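Long-range contacts in AztD protein (Citrobacter koseri, PDB 6CMK), which acts as a periplasmic zinc chaperone, binding zinc ions and handing one directly to the solute-binding protein AztC of the AztABCD zinc transport system: residues L59-N63 and A111-L115; A310-Y314 and Q324-L328; D359-Y363 and V374-F380. All blocks are in the same frame, centred on the assembly; numbering follows the deposited sequence.

Contact 1. Residues L59-N63 and A111-L115; sequences LATFN and APKLL
This is an apolar surface contact between neighbouring sheets, made by Leu-59, Ala-60 and Phe-62 against Pro-112, Leu-114 and the backbone of Lys-113 between them. Residues 59-63 form most of strand 58-63, at the margin of a sheet whose next strand is 47-52. Residues 111-115 lead from a loop into strand 113-120, which pairs with strand 88-100 of the following sheet. The strand axes stay 8.3 Å apart and run at 34° to each other. That separation is too wide for strand pairing, and the two backbones share no hydrogen bonds.

Phe-62 fills the gap. Its CG is anti to the carbonyl carbon (chi1 -63°), and the ring reaches across to the other backbone. CZ ends 3.6 Å from Lys-113 CA, approached obliquely. The C=O of Pro-112 lies at the ring edge, with Pro-112 O 3.8 Å from Phe-62 CZ. Leu-114 comes from the other strand and slides past the ring in the opposite direction. Its CG is 3.9 Å from Phe-62 CD1, and its CD1 reaches on toward the carbonyl oxygen of Asn-63. Phe-62 also touches Val-50 of its own sheet and Ile-92 of the next, so the ring is wedged between the two.

Pro-112 is the second apolar piece. Its CG meets Ala-60 CB at 4.0 Å and, more loosely, Leu-59 CB at 4.3 Å. Leu-59 and Ala-60 both face Val-50 in a classic beta bulge, and both send their CB atoms toward the proline. Arg-37 of strand 32-42 touches Leu-59 and Pro-112 from the same sheet as residues 59-63. Apolar packing between successive antiparallel sheets, without shared strand pairing, fits two adjacent blades of a beta propeller meeting at the surface.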
loop_
_atom_site.group_PDB
_atom_site.type_symbol
_atom_site.label_atom_id
_atom_site.label_comp_id
_atom_site.label_asym_id
_atom_site.label_seq_id
_atom_site.Cartn_x
_atom_site.Cartn_y
_atom_site.Cartn_z
ATOM N N LEU B 59 -26.300 7.300 0.078
ATOM C CA LEU B 59 -25.920 7.030 -1.299
ATOM C C LEU B 59 -26.716 5.895 -1.921
ATOM O O LEU B 59 -26.997 5.939 -3.125
ATOM C CB LEU B 59 -24.425 6.693 -1.371
ATOM C CG LEU B 59 -23.417 7.829 -1.560
ATOM C CD1 LEU B 59 -23.854 9.132 -0.905
ATOM C CD2 LEU B 59 -22.058 7.384 -1.021
ATOM N N ALA B 60 -27.085 4.880 -1.141
ATOM C CA ALA B 60 -27.774 3.728 -1.705
ATOM C C ALA B 60 -28.361 2.883 -0.591
ATOM O O ALA B 60 -27.868 2.884 0.542
ATOM C CB ALA B 60 -26.832 2.870 -2.561
ATOM N N THR B 61 -29.430 2.175 -0.932
ATOM C CA THR B 61 -29.985 1.111 -0.112
ATOM C C THR B 61 -30.053 -0.134 -0.982
ATOM O O THR B 61 -30.607 -0.094 -2.084
ATOM C CB THR B 61 -31.373 1.476 0.417
ATOM O OG1 THR B 61 -31.287 2.670 1.199
ATOM C CG2 THR B 61 -31.938 0.362 1.278
ATOM N N PHE B 62 -29.470 -1.224 -0.504
ATOM C CA PHE B 62 -29.483 -2.489 -1.221
ATOM C C PHE B 62 -30.334 -3.485 -0.458
ATOM O O PHE B 62 -30.143 -3.683 0.747
ATOM C CB PHE B 62 -28.074 -3.046 -1.397
ATOM C CG PHE B 62 -27.195 -2.181 -2.227
ATOM C CD1 PHE B 62 -27.591 -1.786 -3.492
ATOM C CD2 PHE B 62 -25.981 -1.747 -1.741
ATOM C CE1 PHE B 62 -26.784 -0.979 -4.265
ATOM C CE2 PHE B 62 -25.171 -0.945 -2.507
ATOM C CZ PHE B 62 -25.574 -0.555 -3.770
ATOM N N ASN B 63 -31.259 -4.112 -1.163
ATOM C CA ASN B 63 -32.049 -5.186 -0.589
ATOM C C ASN B 63 -31.392 -6.515 -0.931
ATOM O O ASN B 63 -31.107 -6.797 -2.101
ATOM C CB ASN B 63 -33.489 -5.130 -1.099
ATOM C CG ASN B 63 -34.161 -3.815 -0.766
ATOM O OD1 ASN B 63 -34.411 -3.514 0.401
ATOM N ND2 ASN B 63 -34.440 -3.014 -1.787
ATOM N N ALA B 111 -20.751 5.330 -8.474
ATOM C CA ALA B 111 -21.835 4.991 -7.569
ATOM C C ALA B 111 -21.633 3.575 -7.038
ATOM O O ALA B 111 -21.153 2.703 -7.769
ATOM C CB ALA B 111 -23.190 5.083 -8.266
ATOM N N PRO B 112 -21.969 3.311 -5.779
ATOM C CA PRO B 112 -21.928 1.931 -5.290
ATOM C C PRO B 112 -22.980 1.109 -6.015
ATOM O O PRO B 112 -24.000 1.633 -6.460
ATOM C CB PRO B 112 -22.242 2.073 -3.794
ATOM C CG PRO B 112 -23.078 3.322 -3.723
ATOM C CD PRO B 112 -22.525 4.236 -4.779
ATOM N N LYS B 113 -22.718 -0.186 -6.164
ATOM C CA LYS B 113 -23.688 -1.023 -6.853
ATOM C C LYS B 113 -23.604 -2.468 -6.381
ATOM O O LYS B 113 -22.554 -2.952 -5.944
ATOM C CB LYS B 113 -23.503 -0.948 -8.374
ATOM C CG LYS B 113 -22.199 -1.520 -8.897
ATOM C CD LYS B 113 -22.075 -1.302 -10.398
ATOM C CE LYS B 113 -20.648 -1.504 -10.886
ATOM N NZ LYS B 113 -19.725 -0.424 -10.435
ATOM N N LEU B 114 -24.741 -3.145 -6.467
ATOM C CA LEU B 114 -24.790 -4.574 -6.209
ATOM C C LEU B 114 -24.215 -5.303 -7.411
ATOM O O LEU B 114 -24.652 -5.083 -8.545
ATOM C CB LEU B 114 -26.229 -5.024 -5.963
ATOM C CG LEU B 114 -26.662 -5.433 -4.559
ATOM C CD1 LEU B 114 -28.137 -5.796 -4.601
ATOM C CD2 LEU B 114 -25.850 -6.599 -4.028
ATOM N N LEU B 115 -23.233 -6.144 -7.170
ATOM C CA LEU B 115 -22.651 -6.913 -8.252
ATOM C C LEU B 115 -23.440 -8.190 -8.472
ATOM O O LEU B 115 -24.202 -8.629 -7.600
ATOM C CB LEU B 115 -21.198 -7.237 -7.939
ATOM C CG LEU B 115 -20.245 -6.044 -8.033
ATOM C CD1 LEU B 115 -18.916 -6.386 -7.391
ATOM C CD2 LEU B 115 -20.051 -5.586 -9.479
#

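Contact 2. Residues A310-Y314 and Q324-L328; sequences AKFAY and QIDVL
Gln-324 stacks its amide on the ring of Phe-312 within a beta hairpin, the two middle strands of a four-stranded propeller blade. The ring and amide planes are 11° apart, and Gln-324 NE2 lies over the ring centre, 3.8 Å above the Phe-312 plane. CG of Gln-324 is anti to the backbone N (chi1 -178°) and the chain is extended beyond it, which carries the amide out over the ring. On the opposite face sits Lys-311 CG, offset toward the rim, so the ring is sandwiched. The amide is fixed at both ends. OE1 bonds to Ser-333 and Gln-334 of strand 331-337, while NE2 donates to a water at 2.8 Å from Gln-324 NE2. That water lies in the plane of the Tyr-314 ring and donates to Tyr-314 OH, which is also bonded to Asp-306.

Ile-325 pairs with Ala-313 as the hydrogen-bonded pair of the hairpin. Its N donates to Ala-313 O at 2.8 Å. Its O takes Ala-313 N in return, at 3.0 Å between Ile-325 O and that nitrogen. The same oxygen, Ile-325 O, receives a CA-H...O contact from Phe-312 CA at 3.2 Å. The Ile-325 side chain lies on the face of Ala-313, opposite Phe-312 and Gln-324, with Ile-325 CB 4.3 Å from Ala-313 CB.

Asp-326 is the non-hydrogen-bonded partner of Phe-312, and its CB approaches the ring at CE1. Its OD1 accepts a hydrogen bond from Lys-329 N, just past the segment. At Val-327 the strand has ended, but one more bond forms: Val-327 N donates to Lys-311 O at 3.0 Å, and CG2 also packs on Ala-313 CB. Last comes Leu-328, whose CD1 rests 4.3 Å from Lys-311 CB.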
loop_
_atom_site.group_PDB
_atom_site.type_symbol
_atom_site.label_atom_id
_atom_site.label_comp_id
_atom_site.label_asym_id
_atom_site.label_seq_id
_atom_site.Cartn_x
_atom_site.Cartn_y
_atom_site.Cartn_z
ATOM N N ALA B 310 -2.011 4.190 13.197
ATOM C CA ALA B 310 -1.634 2.811 13.480
ATOM C C ALA B 310 -1.365 2.530 14.952
ATOM O O ALA B 310 -1.389 1.364 15.349
ATOM C CB ALA B 310 -0.383 2.435 12.681
ATOM N N LYS B 311 -1.071 3.541 15.765
ATOM C CA LYS B 311 -0.785 3.259 17.162
ATOM C C LYS B 311 -2.040 2.985 17.988
ATOM O O LYS B 311 -1.908 2.661 19.170
ATOM C CB LYS B 311 -0.010 4.418 17.788
ATOM C CG LYS B 311 -0.762 5.731 17.853
ATOM C CD LYS B 311 -0.121 6.706 18.828
ATOM C CE LYS B 311 1.341 6.978 18.520
ATOM N NZ LYS B 311 2.161 6.977 19.758
ATOM N N PHE B 312 -3.234 3.096 17.411
ATOM C CA PHE B 312 -4.468 3.045 18.185
ATOM C C PHE B 312 -5.404 1.948 17.693
ATOM O O PHE B 312 -5.429 1.603 16.506
ATOM C CB PHE B 312 -5.195 4.388 18.138
ATOM C CG PHE B 312 -4.488 5.474 18.897
ATOM C CD1 PHE B 312 -4.300 5.361 20.260
ATOM C CD2 PHE B 312 -4.004 6.597 18.250
ATOM C CE1 PHE B 312 -3.645 6.344 20.971
ATOM C CE2 PHE B 312 -3.345 7.588 18.955
ATOM C CZ PHE B 312 -3.166 7.460 20.318
ATOM N N ALA B 313 -6.181 1.411 18.637
ATOM C CA ALA B 313 -7.351 0.591 18.351
ATOM C C ALA B 313 -8.463 1.050 19.285
ATOM O O ALA B 313 -8.240 1.844 20.195
ATOM C CB ALA B 313 -7.079 -0.904 18.543
ATOM N N TYR B 314 -9.671 0.562 19.051
ATOM C CA TYR B 314 -10.817 0.965 19.861
ATOM C C TYR B 314 -11.602 -0.248 20.330
ATOM O O TYR B 314 -11.798 -1.197 19.578
ATOM C CB TYR B 314 -11.749 1.903 19.078
ATOM C CG TYR B 314 -10.974 3.032 18.486
ATOM C CD1 TYR B 314 -10.410 4.000 19.301
ATOM C CD2 TYR B 314 -10.737 3.091 17.128
ATOM C CE1 TYR B 314 -9.650 5.008 18.761
ATOM C CE2 TYR B 314 -9.984 4.090 16.582
ATOM C CZ TYR B 314 -9.451 5.048 17.399
ATOM O OH TYR B 314 -8.685 6.047 16.843
ATOM N N GLN B 324 -10.215 4.070 23.937
ATOM C CA GLN B 324 -9.054 4.185 23.064
ATOM C C GLN B 324 -7.933 3.306 23.607
ATOM O O GLN B 324 -7.535 3.447 24.770
ATOM C CB GLN B 324 -8.618 5.647 22.991
ATOM C CG GLN B 324 -7.445 5.909 22.074
ATOM C CD GLN B 324 -6.959 7.342 22.186
ATOM O OE1 GLN B 324 -6.551 7.791 23.259
ATOM N NE2 GLN B 324 -7.019 8.069 21.083
ATOM N N ILE B 325 -7.434 2.393 22.778
ATOM C CA ILE B 325 -6.306 1.540 23.134
ATOM C C ILE B 325 -5.042 2.113 22.514
ATOM O O ILE B 325 -4.926 2.194 21.285
ATOM C CB ILE B 325 -6.505 0.096 22.651
ATOM C CG1 ILE B 325 -7.825 -0.471 23.162
ATOM C CG2 ILE B 325 -5.319 -0.759 23.081
ATOM C CD1 ILE B 325 -7.966 -0.429 24.668
ATOM N N ASP B 326 -4.079 2.457 23.365
ATOM C CA ASP B 326 -2.725 2.804 22.928
ATOM C C ASP B 326 -1.948 1.499 22.860
ATOM O O ASP B 326 -1.553 0.941 23.889
ATOM C CB ASP B 326 -2.089 3.805 23.882
ATOM C CG ASP B 326 -0.692 4.219 23.458
ATOM O OD1 ASP B 326 -0.011 3.450 22.744
ATOM O OD2 ASP B 326 -0.272 5.329 23.845
ATOM N N VAL B 327 -1.752 1.002 21.640
ATOM C CA VAL B 327 -1.229 -0.345 21.442
ATOM C C VAL B 327 0.223 -0.442 21.893
ATOM O O VAL B 327 0.643 -1.453 22.467
ATOM C CB VAL B 327 -1.406 -0.758 19.968
ATOM C CG1 VAL B 327 -0.820 -2.125 19.709
ATOM C CG2 VAL B 327 -2.888 -0.757 19.610
ATOM N N LEU B 328 1.014 0.599 21.646
ATOM C CA LEU B 328 2.420 0.552 22.044
ATOM C C LEU B 328 2.594 0.675 23.553
ATOM O O LEU B 328 3.498 0.051 24.119
ATOM C CB LEU B 328 3.196 1.640 21.301
ATOM C CG LEU B 328 3.187 1.331 19.794
ATOM C CD1 LEU B 328 3.689 2.490 18.952
ATOM C CD2 LEU B 328 4.006 0.077 19.497
HETATM O O HOH W 1 -7.742 7.951 18.403
#

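Contact 3. Residues D359-Y363 and V374-F380; sequences DNKIY and VLDATSF
The Tyr-363 ring is met obliquely by Val-374, and the Phe-380 ring obliquely by Ile-362. Both methyls of Val-374 reach the tyrosine: CG1 lies 3.8 Å from Tyr-363 CE2, and CG2 is close to CD2 and CE2. The two side chains lie side by side and point the same way. The ring's hydroxyl is held by Ala-53 O. The Phe-380 ring takes Ile-362 CD1 at 3.8 Å from Phe-380 CE1, while Leu-322, Gln-324 and Val-336 of the preceding sheet touch it as well. Ile-362 CG1 is anti to the carbonyl carbon (chi1 -56°), which directs this branch along the strand to Ala-377 and on to Phe-380.

The third flat group, the Asp-376 carboxylate, divides its oxygens between two jobs. OD1 accepts a hydrogen bond from a water that also donates to Asn-360 O. OD2 accepts from Ser-379 N at 2.8 Å between Asp-376 OD2 and that nitrogen, nearly along the C-O axis, and more weakly from Thr-378 N. This is an Asx motif, and it holds the turn leaving the strand. Phe-380 N closes the turn on Asp-376 O at 2.7 Å.

The two strands form an antiparallel hairpin in the middle of a propeller blade, between strands 355-358 and 381-387. Ile-362 and Leu-375 are its hydrogen-bonded pair: Ile-362 N to Leu-375 O and Leu-375 N to Ile-362 O are both 2.8 Å. Lys-361 lies beside Tyr-363 on the face of Val-374, and its aliphatic CD is 3.8 Å from Val-374 CG1. Its NZ goes on to a weak hydrogen bond with Leu-54 O. Past the last pair, Ala-377 N donates to Asn-360 O at 3.0 Å. Asn-360 OD1 is bonded to Arg-309.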
loop_
_atom_site.group_PDB
_atom_site.type_symbol
_atom_site.label_atom_id
_atom_site.label_comp_id
_atom_site.label_asym_id
_atom_site.label_seq_id
_atom_site.Cartn_x
_atom_site.Cartn_y
_atom_site.Cartn_z
ATOM N N ASP B 359 -11.334 8.011 7.630
ATOM C CA ASP B 359 -10.607 9.285 7.591
ATOM C C ASP B 359 -10.229 9.643 9.027
ATOM O O ASP B 359 -9.544 8.847 9.687
ATOM C CB ASP B 359 -11.459 10.324 6.853
ATOM C CG ASP B 359 -10.639 11.475 6.310
ATOM O OD1 ASP B 359 -9.406 11.321 6.171
ATOM O OD2 ASP B 359 -11.224 12.538 6.026
ATOM N N ASN B 360 -10.647 10.789 9.546
ATOM C CA ASN B 360 -10.284 11.195 10.899
ATOM C C ASN B 360 -11.470 11.103 11.852
ATOM O O ASN B 360 -11.558 11.854 12.825
ATOM C CB ASN B 360 -9.707 12.605 10.870
ATOM C CG ASN B 360 -8.448 12.688 10.023
ATOM O OD1 ASN B 360 -7.702 11.706 9.895
ATOM N ND2 ASN B 360 -8.208 13.852 9.428
ATOM N N LYS B 361 -12.384 10.175 11.580
ATOM C CA LYS B 361 -13.605 10.028 12.349
ATOM C C LYS B 361 -13.811 8.574 12.750
ATOM O O LYS B 361 -13.416 7.639 12.037
ATOM C CB LYS B 361 -14.824 10.511 11.555
ATOM C CG LYS B 361 -14.845 12.002 11.328
ATOM C CD LYS B 361 -15.935 12.385 10.350
ATOM C CE LYS B 361 -16.214 13.878 10.382
ATOM N NZ LYS B 361 -17.456 14.226 9.638
ATOM N N ILE B 362 -14.456 8.407 13.896
ATOM C CA ILE B 362 -14.868 7.115 14.420
ATOM C C ILE B 362 -16.388 7.069 14.416
ATOM O O ILE B 362 -17.051 8.056 14.763
ATOM C CB ILE B 362 -14.323 6.880 15.840
ATOM C CG1 ILE B 362 -12.794 7.017 15.864
ATOM C CG2 ILE B 362 -14.730 5.491 16.329
ATOM C CD1 ILE B 362 -12.237 7.122 17.271
ATOM N N TYR B 363 -16.935 5.926 14.016
ATOM C CA TYR B 363 -18.372 5.744 13.836
ATOM C C TYR B 363 -18.842 4.595 14.713
ATOM O O TYR B 363 -18.266 3.504 14.674
ATOM C CB TYR B 363 -18.719 5.459 12.369
ATOM C CG TYR B 363 -18.290 6.557 11.449
ATOM C CD1 TYR B 363 -16.962 6.669 11.053
ATOM C CD2 TYR B 363 -19.193 7.519 11.014
ATOM C CE1 TYR B 363 -16.550 7.697 10.240
ATOM C CE2 TYR B 363 -18.782 8.551 10.185
ATOM C CZ TYR B 363 -17.457 8.621 9.803
ATOM O OH TYR B 363 -17.026 9.648 8.981
ATOM N N VAL B 374 -20.846 9.965 15.565
ATOM C CA VAL B 374 -19.604 10.292 14.866
ATOM C C VAL B 374 -18.690 11.032 15.829
ATOM O O VAL B 374 -19.085 12.056 16.398
ATOM C CB VAL B 374 -19.859 11.145 13.610
ATOM C CG1 VAL B 374 -18.569 11.328 12.825
ATOM C CG2 VAL B 374 -20.930 10.520 12.729
ATOM N N LEU B 375 -17.476 10.524 16.000
ATOM C CA LEU B 375 -16.489 11.137 16.876
ATOM C C LEU B 375 -15.268 11.559 16.081
ATOM O O LEU B 375 -14.851 10.874 15.146
ATOM C CB LEU B 375 -16.028 10.179 17.977
ATOM C CG LEU B 375 -17.099 9.681 18.942
ATOM C CD1 LEU B 375 -17.705 8.360 18.464
ATOM C CD2 LEU B 375 -16.488 9.535 20.322
ATOM N N ASP B 376 -14.666 12.669 16.498
ATOM C CA ASP B 376 -13.355 13.039 15.988
ATOM C C ASP B 376 -12.314 12.110 16.598
ATOM O O ASP B 376 -12.274 11.923 17.818
ATOM C CB ASP B 376 -13.050 14.498 16.326
ATOM C CG ASP B 376 -11.666 14.921 15.859
ATOM O OD1 ASP B 376 -11.503 15.179 14.650
ATOM O OD2 ASP B 376 -10.745 14.981 16.698
ATOM N N ALA B 377 -11.464 11.519 15.757
ATOM C CA ALA B 377 -10.604 10.450 16.253
ATOM C C ALA B 377 -9.556 10.959 17.232
ATOM O O ALA B 377 -9.223 10.263 18.198
ATOM C CB ALA B 377 -9.916 9.731 15.095
ATOM N N THR B 378 -9.022 12.153 17.008
ATOM C CA THR B 378 -7.914 12.615 17.832
ATOM C C THR B 378 -8.394 13.269 19.120
ATOM O O THR B 378 -7.821 13.015 20.185
ATOM C CB THR B 378 -7.026 13.571 17.027
ATOM O OG1 THR B 378 -7.802 14.676 16.553
ATOM C CG2 THR B 378 -6.401 12.835 15.840
ATOM N N SER B 379 -9.460 14.071 19.053
ATOM C CA SER B 379 -10.043 14.647 20.262
ATOM C C SER B 379 -10.901 13.639 21.013
ATOM O O SER B 379 -11.126 13.790 22.219
ATOM C CB SER B 379 -10.887 15.876 19.918
ATOM O OG SER B 379 -12.153 15.505 19.404
ATOM N N PHE B 380 -11.398 12.619 20.319
ATOM C CA PHE B 380 -12.174 11.561 20.949
ATOM C C PHE B 380 -13.455 12.122 21.557
ATOM O O PHE B 380 -13.875 11.725 22.650
ATOM C CB PHE B 380 -11.341 10.822 21.996
ATOM C CG PHE B 380 -11.618 9.348 22.057
ATOM C CD1 PHE B 380 -11.350 8.536 20.968
ATOM C CD2 PHE B 380 -12.118 8.766 23.209
ATOM C CE1 PHE B 380 -11.589 7.180 21.024
ATOM C CE2 PHE B 380 -12.354 7.404 23.268
ATOM C CZ PHE B 380 -12.091 6.613 22.176
HETATM O O HOH W 2 -12.890 14.635 12.621
#

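In the fold
From the N terminus the three contacts follow one another in series; none nests within or crosses another. Contact 1 closes first, after 47 intervening residues, and ties the sheet containing the N-terminal strand 32-42 to the next sheet round the propeller. Contact 2 closes a short hairpin much later in the chain, and contact 3 closes the equivalent hairpin of the following blade. These last two touch: Tyr-314 CZ lies 3.5 Å from Ile-362 CD1, and Phe-380 packs on Tyr-314, so neighbouring blades are joined there. Contact 1 stands apart, its nearest atoms about 11 Å from contact 3 and about 22 Å from contact 2.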